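Local coordinates for avirulence protein AvrP123 (Melampsora lini, PDB 5VJJ), which binds zinc ions and is a rust-fungus effector recognised by the flax resistance protein P, with a possible role in the plant nucleus, at residues Q15-R20 with Y54-P59. Sequence-based numbering, arbitrary orientation.
With ZN (zinc ion), chain C.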
loop_
_atom_site.group_PDB
_atom_site.type_symbol
_atom_site.label_atom_id
_atom_site.label_comp_id
_atom_site.label_asym_id
_atom_site.label_seq_id
_atom_site.Cartn_x
_atom_site.Cartn_y
_atom_site.Cartn_z
ATOM N N GLN A 15 7.804 7.921 2.861
ATOM C CA GLN A 15 8.950 7.672 1.997
ATOM C C GLN A 15 8.457 7.359 0.588
ATOM O O GLN A 15 7.676 6.422 0.390
ATOM C CB GLN A 15 9.796 6.525 2.546
ATOM C CG GLN A 15 11.090 6.310 1.788
ATOM C CD GLN A 15 12.114 5.510 2.577
ATOM O OE1 GLN A 15 11.764 4.624 3.361
ATOM N NE2 GLN A 15 13.388 5.822 2.377
ATOM N N CYS A 16 8.893 8.156 -0.383
ATOM C CA CYS A 16 8.563 7.896 -1.774
ATOM C C CYS A 16 9.311 6.658 -2.265
ATOM O O CYS A 16 10.262 6.185 -1.637
ATOM C CB CYS A 16 8.910 9.114 -2.641
ATOM S SG CYS A 16 8.719 8.883 -4.445
ATOM N N LEU A 17 8.863 6.122 -3.402
ATOM C CA LEU A 17 9.532 4.955 -3.967
ATOM C C LEU A 17 10.984 5.252 -4.313
ATOM O O LEU A 17 11.812 4.335 -4.342
ATOM C CB LEU A 17 8.785 4.468 -5.201
ATOM C CG LEU A 17 7.368 3.965 -4.935
ATOM C CD1 LEU A 17 6.666 3.690 -6.254
ATOM C CD2 LEU A 17 7.389 2.725 -4.059
ATOM N N CYS A 18 11.314 6.514 -4.585
ATOM C CA CYS A 18 12.707 6.906 -4.769
ATOM C C CYS A 18 13.459 7.019 -3.448
ATOM O O CYS A 18 14.657 7.317 -3.464
ATOM C CB CYS A 18 12.782 8.236 -5.527
ATOM S SG CYS A 18 12.429 9.687 -4.515
ATOM N N ARG A 19 12.777 6.797 -2.323
ATOM C CA ARG A 19 13.280 6.736 -0.956
ATOM C C ARG A 19 13.364 8.117 -0.297
ATOM O O ARG A 19 13.648 8.189 0.899
ATOM C CB ARG A 19 14.648 6.033 -0.838
ATOM C CG ARG A 19 14.576 4.551 -1.165
ATOM C CD ARG A 19 15.866 3.807 -0.842
ATOM N NE ARG A 19 16.916 4.037 -1.835
ATOM C CZ ARG A 19 17.985 4.811 -1.657
ATOM N NH1 ARG A 19 18.181 5.458 -0.513
ATOM N NH2 ARG A 19 18.875 4.936 -2.634
ATOM N N ARG A 20 13.112 9.208 -1.016
ATOM C CA ARG A 20 13.050 10.516 -0.377
ATOM C C ARG A 20 11.788 10.629 0.476
ATOM O O ARG A 20 10.806 9.907 0.279
ATOM C CB ARG A 20 13.070 11.633 -1.422
ATOM C CG ARG A 20 14.428 11.878 -2.046
ATOM C CD ARG A 20 14.314 12.809 -3.230
ATOM N NE ARG A 20 15.612 13.072 -3.843
ATOM C CZ ARG A 20 16.144 12.351 -4.824
ATOM N NH1 ARG A 20 15.499 11.302 -5.320
ATOM N NH2 ARG A 20 17.334 12.677 -5.311
ATOM N N TYR A 54 -1.215 5.714 -0.834
ATOM C CA TYR A 54 -0.570 6.928 -0.362
ATOM C C TYR A 54 -0.486 7.923 -1.508
ATOM O O TYR A 54 -0.014 7.584 -2.596
ATOM C CB TYR A 54 0.825 6.631 0.190
ATOM C CG TYR A 54 0.829 5.589 1.288
ATOM C CD1 TYR A 54 0.439 5.914 2.582
ATOM C CD2 TYR A 54 1.219 4.282 1.029
ATOM C CE1 TYR A 54 0.438 4.962 3.588
ATOM C CE2 TYR A 54 1.220 3.324 2.028
ATOM C CZ TYR A 54 0.831 3.669 3.303
ATOM O OH TYR A 54 0.832 2.720 4.295
ATOM N N MET A 55 -0.971 9.136 -1.262
ATOM C CA MET A 55 -0.882 10.246 -2.200
ATOM C C MET A 55 0.080 11.269 -1.614
ATOM O O MET A 55 -0.118 11.733 -0.486
ATOM C CB MET A 55 -2.255 10.877 -2.439
ATOM C CG MET A 55 -3.221 10.014 -3.238
ATOM S SD MET A 55 -2.805 10.022 -4.989
ATOM C CE MET A 55 -4.395 9.641 -5.713
ATOM N N TYR A 56 1.119 11.613 -2.368
ATOM C CA TYR A 56 2.103 12.566 -1.886
ATOM C C TYR A 56 2.684 13.339 -3.062
ATOM O O TYR A 56 2.422 13.039 -4.229
ATOM C CB TYR A 56 3.200 11.859 -1.091
ATOM C CG TYR A 56 3.740 10.635 -1.782
ATOM C CD1 TYR A 56 3.208 9.381 -1.527
ATOM C CD2 TYR A 56 4.783 10.732 -2.692
ATOM C CE1 TYR A 56 3.701 8.258 -2.157
ATOM C CE2 TYR A 56 5.281 9.618 -3.319
ATOM C CZ TYR A 56 4.741 8.382 -3.052
ATOM O OH TYR A 56 5.241 7.262 -3.688
ATOM N N ARG A 57 3.476 14.355 -2.730
ATOM C CA ARG A 57 4.105 15.250 -3.697
ATOM C C ARG A 57 5.602 15.227 -3.409
ATOM O O ARG A 57 6.086 15.987 -2.572
ATOM C CB ARG A 57 3.529 16.663 -3.590
ATOM C CG ARG A 57 4.105 17.672 -4.587
ATOM C CD ARG A 57 3.376 17.616 -5.917
ATOM N NE ARG A 57 2.065 18.258 -5.852
ATOM C CZ ARG A 57 1.806 19.505 -6.244
ATOM N NH1 ARG A 57 2.762 20.277 -6.749
ATOM N NH2 ARG A 57 0.575 19.982 -6.136
ATOM N N CYS A 58 6.332 14.356 -4.098
ATOM C CA CYS A 58 7.757 14.196 -3.820
ATOM C C CYS A 58 8.538 15.401 -4.334
ATOM O O CYS A 58 8.327 15.827 -5.477
ATOM C CB CYS A 58 8.290 12.924 -4.471
ATOM S SG CYS A 58 10.044 12.631 -4.145
ATOM N N PRO A 59 9.460 15.962 -3.544
ATOM C CA PRO A 59 10.260 17.091 -4.054
ATOM C C PRO A 59 11.049 16.743 -5.298
ATOM O O PRO A 59 11.362 17.634 -6.097
ATOM C CB PRO A 59 11.187 17.426 -2.879
ATOM C CG PRO A 59 11.273 16.165 -2.099
ATOM C CD PRO A 59 9.910 15.539 -2.207
HETATM ZN ZN ZN C . 10.319 10.507 -5.094
#
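Cys18 SG is held three ways: it binds the zinc ion at 2.3 Å, accepts the backbone N-H of Arg20, and takes a second hydrogen bond from Arg20 NH1 at 3.6 Å. The sulfur lies in the guanidinium plane, at its edge, reached by an Arg20 chain extended from CG to NE. Cys18 holds its SG in the crowded position between backbone N and carbonyl carbon (chi1 78°). Cys16 SG, anti to its own N (chi1 174°), is 2.4 Å from zinc and accepts the N-H of Cys18 in a nearly straight bond (170°). Both cysteines sit in a type I turn, Cys16 to Arg19, closed by Arg19 N to Cys16 O at 2.7 Å; Gln15 NE2 meets a lone pair of Arg19 O. From the end of strand 51-58, Cys58 SG, likewise anti to its N, reaches the metal at 2.3 Å, and Cys61 supplies the fourth sulfur. Next to the metal, the Tyr56 ring reaches from its strand to the turn: its CE2 touches Cys16 CB and SG, each at 3.7 Å, the sulfur approaching the ring obliquely. The Leu17 and Tyr56 side chains cross at about a right angle, Leu17 CG lying 4.1 Å from Tyr56 OH; that hydroxyl is hydrogen-bonded to His66 ND1 of strand 64-69, which fixes the ring's far end. The zinc thus ties the turn between strands 13-15 and 21-23 to the end of strand 51-58. Four cysteine sulfurs make a Cys4 zinc-finger site, and the N-H groups and the Arg20 guanidinium probably offset thiolate charge, favouring the deprotonated, metal-bound state.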